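Local structure of proline dehydrogenase (Deinococcus radiodurans, 4H6Q) at residues G193-P198 and F291-A296. The protein uses FAD to oxidise L-proline to delta-1-pyrroline-5-carboxylate, passing the electrons to a quinone, in the first step of proline breakdown to glutamate. Residues are numbered along the deposited sequence; the frame is centred on the assembly and turned at random.
With FAD (flavin-adenine dinucleotide), chain C; TFB (tetrahydrofuran-2-carboxylic acid), chain D.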
loop_
_atom_site.group_PDB
_atom_site.type_symbol
_atom_site.label_atom_id
_atom_site.label_comp_id
_atom_site.label_asym_id
_atom_site.label_seq_id
_atom_site.Cartn_x
_atom_site.Cartn_y
_atom_site.Cartn_z
ATOM N N GLY A 193 -1.314 -2.632 -10.959
ATOM C CA GLY A 193 -0.457 -1.510 -11.323
ATOM C C GLY A 193 -1.258 -0.256 -11.609
ATOM O O GLY A 193 -2.216 -0.314 -12.371
ATOM N N ALA A 194 -0.870 0.868 -10.993
ATOM C CA ALA A 194 -1.705 2.078 -10.975
ATOM C C ALA A 194 -1.376 3.122 -12.020
ATOM O O ALA A 194 -2.153 4.054 -12.177
ATOM C CB ALA A 194 -1.680 2.750 -9.610
ATOM N N TYR A 195 -0.256 2.987 -12.717
ATOM C CA TYR A 195 0.321 4.098 -13.502
ATOM C C TYR A 195 0.197 3.874 -15.010
ATOM O O TYR A 195 -0.154 2.777 -15.456
ATOM C CB TYR A 195 1.788 4.330 -13.084
ATOM C CG TYR A 195 1.896 4.682 -11.619
ATOM C CD1 TYR A 195 1.765 6.011 -11.175
ATOM C CD2 TYR A 195 2.088 3.694 -10.672
ATOM C CE1 TYR A 195 1.834 6.331 -9.822
ATOM C CE2 TYR A 195 2.143 4.010 -9.333
ATOM C CZ TYR A 195 2.039 5.315 -8.914
ATOM O OH TYR A 195 2.090 5.559 -7.561
ATOM N N LEU A 196 0.446 4.916 -15.782
ATOM C CA LEU A 196 0.422 4.840 -17.244
ATOM C C LEU A 196 1.776 4.377 -17.702
ATOM O O LEU A 196 2.782 5.083 -17.468
ATOM C CB LEU A 196 0.108 6.224 -17.825
ATOM C CG LEU A 196 -0.091 6.336 -19.318
ATOM C CD1 LEU A 196 -1.336 5.523 -19.732
ATOM C CD2 LEU A 196 -0.196 7.832 -19.691
ATOM N N GLU A 197 1.847 3.195 -18.303
ATOM C CA GLU A 197 3.148 2.574 -18.681
ATOM C C GLU A 197 3.127 2.032 -20.110
ATOM O O GLU A 197 2.139 1.416 -20.535
ATOM C CB GLU A 197 3.526 1.457 -17.699
ATOM C CG GLU A 197 3.718 1.903 -16.248
ATOM C CD GLU A 197 5.017 2.664 -16.013
ATOM O OE1 GLU A 197 5.774 2.924 -16.983
ATOM O OE2 GLU A 197 5.285 3.017 -14.854
ATOM N N PRO A 198 4.220 2.242 -20.860
ATOM C CA PRO A 198 4.278 1.850 -22.281
ATOM C C PRO A 198 4.541 0.354 -22.454
ATOM O O PRO A 198 4.936 -0.303 -21.489
ATOM C CB PRO A 198 5.446 2.692 -22.832
ATOM C CG PRO A 198 6.361 2.785 -21.593
ATOM C CD PRO A 198 5.423 2.970 -20.435
ATOM N N PHE A 291 -7.104 10.471 -5.567
ATOM C CA PHE A 291 -8.501 10.476 -5.983
ATOM C C PHE A 291 -8.639 10.487 -7.529
ATOM O O PHE A 291 -9.509 9.793 -8.097
ATOM C CB PHE A 291 -9.176 11.699 -5.376
ATOM C CG PHE A 291 -10.577 11.952 -5.858
ATOM C CD1 PHE A 291 -11.575 10.984 -5.777
ATOM C CD2 PHE A 291 -10.899 13.200 -6.354
ATOM C CE1 PHE A 291 -12.889 11.275 -6.175
ATOM C CE2 PHE A 291 -12.209 13.508 -6.758
ATOM C CZ PHE A 291 -13.195 12.541 -6.696
ATOM N N SER A 292 -7.779 11.227 -8.235
ATOM C CA SER A 292 -7.815 11.222 -9.696
ATOM C C SER A 292 -7.603 9.822 -10.268
ATOM O O SER A 292 -8.285 9.460 -11.245
ATOM C CB SER A 292 -6.842 12.234 -10.302
ATOM O OG SER A 292 -5.505 11.769 -10.235
ATOM N N ARG A 293 -6.726 9.018 -9.638
ATOM C CA ARG A 293 -6.514 7.664 -10.132
ATOM C C ARG A 293 -7.745 6.810 -9.918
ATOM O O ARG A 293 -8.095 5.997 -10.780
ATOM C CB ARG A 293 -5.261 7.026 -9.496
ATOM C CG ARG A 293 -3.988 7.687 -9.974
ATOM C CD ARG A 293 -2.745 6.930 -9.503
ATOM N NE ARG A 293 -2.439 7.091 -8.074
ATOM C CZ ARG A 293 -1.671 8.052 -7.557
ATOM N NH1 ARG A 293 -1.182 9.034 -8.309
ATOM N NH2 ARG A 293 -1.469 8.074 -6.240
ATOM N N ARG A 294 -8.438 6.987 -8.787
ATOM C CA ARG A 294 -9.694 6.240 -8.546
ATOM C C ARG A 294 -10.722 6.577 -9.608
ATOM O O ARG A 294 -11.442 5.675 -10.099
ATOM C CB ARG A 294 -10.256 6.535 -7.157
ATOM C CG ARG A 294 -9.287 6.222 -5.981
ATOM C CD ARG A 294 -8.841 4.728 -5.929
ATOM N NE ARG A 294 -7.798 4.278 -6.857
ATOM C CZ ARG A 294 -6.480 4.459 -6.672
ATOM N NH1 ARG A 294 -6.036 5.282 -5.688
ATOM N NH2 ARG A 294 -5.611 3.908 -7.518
ATOM N N ILE A 295 -10.814 7.854 -9.988
ATOM C CA ILE A 295 -11.770 8.258 -11.025
ATOM C C ILE A 295 -11.397 7.657 -12.379
ATOM O O ILE A 295 -12.285 7.165 -13.104
ATOM C CB ILE A 295 -11.873 9.815 -11.095
ATOM C CG1 ILE A 295 -12.437 10.349 -9.750
ATOM C CG2 ILE A 295 -12.649 10.252 -12.352
ATOM C CD1 ILE A 295 -13.838 9.824 -9.354
ATOM N N ALA A 296 -10.117 7.676 -12.743
ATOM C CA ALA A 296 -9.690 7.167 -14.038
ATOM C C ALA A 296 -9.971 5.680 -14.173
ATOM O O ALA A 296 -10.190 5.165 -15.274
ATOM C CB ALA A 296 -8.218 7.433 -14.233
HETATM P PA FAD C . -9.448 -3.992 -11.901
HETATM O O1A FAD C . -9.291 -5.114 -12.933
HETATM O O2A FAD C . -8.999 -2.640 -12.277
HETATM O O5B FAD C . -10.841 -3.817 -11.369
HETATM C C5B FAD C . -11.553 -4.936 -10.863
HETATM C C4B FAD C . -12.941 -4.584 -10.372
HETATM O O4B FAD C . -12.798 -3.940 -9.126
HETATM C C3B FAD C . -13.661 -3.595 -11.215
HETATM O O3B FAD C . -14.311 -4.144 -12.349
HETATM C C2B FAD C . -14.584 -3.000 -10.221
HETATM O O2B FAD C . -15.636 -3.876 -9.881
HETATM C C1B FAD C . -13.679 -2.858 -9.039
HETATM N N9A FAD C . -12.915 -1.610 -9.022
HETATM C C8A FAD C . -11.528 -1.483 -9.042
HETATM N N7A FAD C . -11.149 -0.205 -9.008
HETATM C C5A FAD C . -12.314 0.552 -8.927
HETATM C C6A FAD C . -12.571 1.910 -8.872
HETATM N N6A FAD C . -11.517 2.871 -8.854
HETATM N N1A FAD C . -13.852 2.310 -8.819
HETATM C C2A FAD C . -14.878 1.436 -8.819
HETATM N N3A FAD C . -14.690 0.108 -8.879
HETATM C C4A FAD C . -13.435 -0.327 -8.920
HETATM N N1 FAD C . -0.730 -0.168 -7.500
HETATM C C2 FAD C . 0.524 0.354 -7.557
HETATM O O2 FAD C . 1.020 0.578 -8.750
HETATM N N3 FAD C . 1.268 0.625 -6.440
HETATM C C4 FAD C . 0.767 0.383 -5.166
HETATM O O4 FAD C . 1.507 0.673 -4.077
HETATM C C4X FAD C . -0.582 -0.173 -5.049
HETATM N N5 FAD C . -1.130 -0.435 -3.819
HETATM C C5X FAD C . -2.388 -0.994 -3.789
HETATM C C6 FAD C . -2.973 -1.284 -2.546
HETATM C C7 FAD C . -4.255 -1.888 -2.490
HETATM C C7M FAD C . -4.893 -2.205 -1.140
HETATM C C8 FAD C . -4.925 -2.187 -3.701
HETATM C C8M FAD C . -6.284 -2.834 -3.688
HETATM C C9 FAD C . -4.346 -1.860 -4.937
HETATM C C9A FAD C . -3.088 -1.291 -4.985
HETATM N N10 FAD C . -2.520 -1.009 -6.242
HETATM C C10 FAD C . -1.271 -0.440 -6.279
HETATM C "C1'" FAD C . -3.189 -1.337 -7.491
HETATM C "C2'" FAD C . -3.915 -0.231 -8.192
HETATM O "O2'" FAD C . -4.389 0.638 -7.171
HETATM C "C3'" FAD C . -4.825 -1.120 -9.075
HETATM O "O3'" FAD C . -4.379 -1.322 -10.382
HETATM C "C4'" FAD C . -6.275 -0.836 -9.072
HETATM O "O4'" FAD C . -6.661 -0.961 -7.749
HETATM C "C5'" FAD C . -6.971 -1.860 -9.957
HETATM O "O5'" FAD C . -7.996 -2.458 -9.226
HETATM P P FAD C . -8.211 -4.035 -9.180
HETATM O O1P FAD C . -6.988 -4.957 -8.890
HETATM O O2P FAD C . -9.510 -4.162 -8.340
HETATM O O3P FAD C . -8.755 -4.475 -10.635
HETATM O OA TFB D . -0.923 3.022 -4.434
HETATM C CA TFB D . -2.114 3.213 -5.186
HETATM C C TFB D . -2.354 4.686 -5.445
HETATM O OB TFB D . -3.205 5.018 -6.312
HETATM C CB TFB D . -3.218 2.665 -4.385
HETATM C CG TFB D . -2.707 2.705 -3.020
HETATM C CD TFB D . -1.229 2.711 -3.078
HETATM O OXT TFB D . -1.714 5.603 -4.811
#
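R293 reaches from helix 288-296 to the loop after strand 188-191, and it touches that loop lightly. Its CD comes to 4.0 Å from A194 O; Y195 CE1 lies over one face of the guanidinium, toward its margin, and R293 NH1 is 4.3 Å from that carbon. No hydrogen bond joins the two segments directly; the close fit lies with the ligands between them. The R293 chain bends at chi3 (-74°), which brings NE and NH2 to the carboxylate of tetrahydrofuran-2-carboxylic acid, a proline analogue. NE donates to OB at 2.8 Å, nearly straight at 167°, while NH2 donates to OXT and is also salt-bridged to E66. R294, folded at chi2 and chi3, adds a fork: NH1 and NH2 both donate to OB, each at 2.9 Å, so three N-H groups grip that one oxygen. This is the carboxylate-binding end of the active site in the family's TIM barrel; helix 288-296, which follows the last barrel strand, 277-283, supplies both arginines. K100 NZ is hydrogen-bonded to the proline analogue as well, and E297 holds R294 NH2. On the loop side, A194 N donates to flavin O2 at 2.9 Å, and A194 CB packs 3.7 Å from flavin N1. The backbone O of R294 accepts a hydrogen bond from the adenine N6A. Away from the carboxylate the fit slackens: G193 N and O make weak bonds with ribityl O3', and A194 and Y195, which R293 meets without a bond, stay partly exposed.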